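Octopine dehydrogenase (PDB 3IQD) catalyses the NADH-dependent reductive condensation of L-arginine with pyruvate to form D-octopine, and the reverse oxidation of D-octopine. Local coordinates at residues Val86-Pro91 with Ala110-Leu115. Numbering follows the deposited sequence.
With NAI (1,4-dihydronicotinamide adenine dinucleotide), chain B.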
# COMPACT_ATOMS: atom_id res chain seq x y z
N VAL A 86 0.01 -16.26 0.60
CA VAL A 86 -0.99 -15.58 1.43
C VAL A 86 -0.96 -14.11 1.03
O VAL A 86 0.05 -13.42 1.23
CB VAL A 86 -0.69 -15.72 2.94
CG1 VAL A 86 -1.77 -15.04 3.77
CG2 VAL A 86 -0.57 -17.19 3.35
N ILE A 87 -2.06 -13.65 0.45
CA ILE A 87 -2.14 -12.30 -0.08
C ILE A 87 -3.11 -11.46 0.75
O ILE A 87 -4.29 -11.79 0.87
CB ILE A 87 -2.57 -12.30 -1.57
CG1 ILE A 87 -1.67 -13.23 -2.40
CG2 ILE A 87 -2.54 -10.88 -2.14
CD1 ILE A 87 -2.00 -13.30 -3.89
N LEU A 88 -2.60 -10.37 1.33
CA LEU A 88 -3.42 -9.46 2.11
C LEU A 88 -3.87 -8.29 1.25
O LEU A 88 -3.06 -7.44 0.87
CB LEU A 88 -2.65 -8.93 3.34
CG LEU A 88 -2.48 -9.82 4.57
CD1 LEU A 88 -1.52 -10.97 4.31
CD2 LEU A 88 -1.99 -9.00 5.76
N THR A 89 -5.16 -8.27 0.92
CA THR A 89 -5.74 -7.15 0.17
C THR A 89 -6.84 -6.48 1.00
O THR A 89 -8.03 -6.76 0.82
CB THR A 89 -6.21 -7.57 -1.23
OG1 THR A 89 -5.08 -8.08 -1.95
CG2 THR A 89 -6.75 -6.40 -1.99
N VAL A 90 -6.40 -5.62 1.91
CA VAL A 90 -7.27 -4.90 2.84
C VAL A 90 -6.60 -3.58 3.21
O VAL A 90 -5.38 -3.47 3.11
CB VAL A 90 -7.48 -5.69 4.17
CG1 VAL A 90 -8.61 -6.69 4.05
CG2 VAL A 90 -6.18 -6.36 4.64
N PRO A 91 -7.40 -2.58 3.62
CA PRO A 91 -6.82 -1.39 4.24
C PRO A 91 -5.82 -1.77 5.33
O PRO A 91 -6.08 -2.67 6.13
CB PRO A 91 -8.03 -0.68 4.84
CG PRO A 91 -9.18 -1.11 4.01
CD PRO A 91 -8.87 -2.50 3.52
N ALA A 110 5.73 -20.43 3.01
CA ALA A 110 4.72 -19.48 2.55
C ALA A 110 5.32 -18.17 2.02
O ALA A 110 6.28 -17.64 2.58
CB ALA A 110 3.70 -19.19 3.64
N LEU A 111 4.74 -17.69 0.93
CA LEU A 111 5.05 -16.37 0.42
C LEU A 111 3.97 -15.43 0.92
O LEU A 111 2.80 -15.60 0.57
CB LEU A 111 5.06 -16.37 -1.11
CG LEU A 111 5.25 -15.04 -1.83
CD1 LEU A 111 6.68 -14.54 -1.68
CD2 LEU A 111 4.87 -15.19 -3.29
N ILE A 112 4.36 -14.46 1.73
CA ILE A 112 3.40 -13.54 2.33
C ILE A 112 3.38 -12.20 1.58
O ILE A 112 4.36 -11.46 1.58
CB ILE A 112 3.61 -13.40 3.86
CG1 ILE A 112 3.36 -14.77 4.50
CG2 ILE A 112 2.67 -12.35 4.44
CD1 ILE A 112 3.68 -14.88 5.97
N VAL A 113 2.25 -11.92 0.93
CA VAL A 113 2.14 -10.84 -0.04
C VAL A 113 1.28 -9.69 0.48
O VAL A 113 0.20 -9.92 1.04
CB VAL A 113 1.58 -11.36 -1.40
CG1 VAL A 113 1.54 -10.25 -2.44
CG2 VAL A 113 2.43 -12.50 -1.93
N GLY A 114 1.77 -8.47 0.29
CA GLY A 114 1.02 -7.26 0.62
C GLY A 114 0.55 -6.60 -0.66
O GLY A 114 1.35 -6.04 -1.41
N LEU A 115 -0.75 -6.67 -0.93
CA LEU A 115 -1.30 -6.18 -2.19
C LEU A 115 -2.48 -5.23 -1.97
O LEU A 115 -3.63 -5.66 -2.03
CB LEU A 115 -1.72 -7.37 -3.07
CG LEU A 115 -1.99 -7.16 -4.56
CD1 LEU A 115 -0.70 -7.16 -5.33
CD2 LEU A 115 -2.91 -8.24 -5.10
PA NAI B . -11.91 -1.90 0.80
O1A NAI B . -12.22 -0.61 1.46
O2A NAI B . -12.89 -2.25 -0.26
O5B NAI B . -11.84 -3.05 1.90
C5B NAI B . -12.85 -3.22 2.86
C4B NAI B . -12.46 -4.46 3.65
O4B NAI B . -11.65 -4.10 4.76
C3B NAI B . -13.65 -5.20 4.23
O3B NAI B . -14.16 -6.11 3.31
C2B NAI B . -13.03 -5.89 5.42
O2B NAI B . -12.53 -7.16 5.04
C1B NAI B . -11.89 -4.97 5.84
N9A NAI B . -12.31 -4.20 7.03
C8A NAI B . -13.04 -3.04 7.06
N7A NAI B . -13.22 -2.66 8.35
C5A NAI B . -12.61 -3.57 9.15
C6A NAI B . -12.49 -3.66 10.53
N6A NAI B . -12.67 -2.57 11.27
N1A NAI B . -11.79 -4.73 11.08
C2A NAI B . -11.22 -5.69 10.26
N3A NAI B . -11.35 -5.59 8.88
C4A NAI B . -12.04 -4.54 8.33
O3 NAI B . -10.41 -1.87 0.21
PN NAI B . -10.07 -2.17 -1.34
O1N NAI B . -10.92 -1.31 -2.18
O2N NAI B . -10.06 -3.64 -1.60
O5D NAI B . -8.57 -1.61 -1.41
C5D NAI B . -7.53 -2.27 -0.72
C4D NAI B . -6.35 -1.32 -0.55
O4D NAI B . -5.87 -0.95 -1.82
C3D NAI B . -6.76 -0.05 0.18
O3D NAI B . -5.78 0.25 1.14
C2D NAI B . -6.79 1.03 -0.89
O2D NAI B . -6.27 2.24 -0.39
C1D NAI B . -5.91 0.46 -2.00
N1N NAI B . -6.38 0.80 -3.37
C2N NAI B . -7.70 0.69 -3.74
C3N NAI B . -8.10 1.02 -5.05
C7N NAI B . -9.39 0.48 -5.60
O7N NAI B . -10.29 -0.22 -4.76
N7N NAI B . -9.66 0.65 -6.89
C4N NAI B . -7.14 1.47 -5.96
C5N NAI B . -5.80 1.56 -5.58
C6N NAI B . -5.44 1.22 -4.28
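Thr89 and Leu115 join their segments just past the ends of two parallel strands. The hydroxyl OG1 of Thr89 donates to O of Leu115 at 2.8 Å. It lies in the plane of that carbonyl, on a lone pair, with a C=O...donor angle of 141°. The torsion chi1 of -60° sets OG1 beside the backbone N of Thr89, with CG2 anti to that nitrogen, and this brings the hydroxyl to the Leu115 carbonyl. The side chains of Thr89 and Leu115 run side by side, and OG1 also sits 3.6 Å from CB of Leu115. A valine here would keep the bulk but would probably leave the carbonyl of Leu115 without its hydroxyl donor and the two segments less firmly tied just beyond their strands.

Ile87 and Val113 point to one face of the sheet, and the side chain of Leu115 runs alongside that of Ile87, pointing the same way. Ile87 spreads its two branches over both neighbours: CG1 meets CB of Val113 at 3.9 Å, and CG2 meets CB of Leu115 at 3.7 Å. Leu187 and His188 of helix 180-188 touch Ile87 and Leu115, respectively. Val86, Leu88 and Ile112 occupy the other face. Their packing across the pair is looser, with CD1 of Leu88 4.4 Å from CG2 of Ile112. Leu88 reaches His95 and Met102 of helix 95-102.

Four backbone hydrogen bonds hold the strands in parallel register, among them Val113 N to Val86 O at 2.7 Å. The last, Leu115 N to Leu88 O, bends somewhat as the strands end. Beyond it residues 89-91 lead to the cofactor, where CD of Pro91 lies 3.4 Å from O5B of NADH. Strand 85-88, helix 95-102 and strand 111-114 form a beta-alpha-beta unit of the Rossmann-type dinucleotide-binding domain, with the cofactor at the C-terminal ends of its parallel strands.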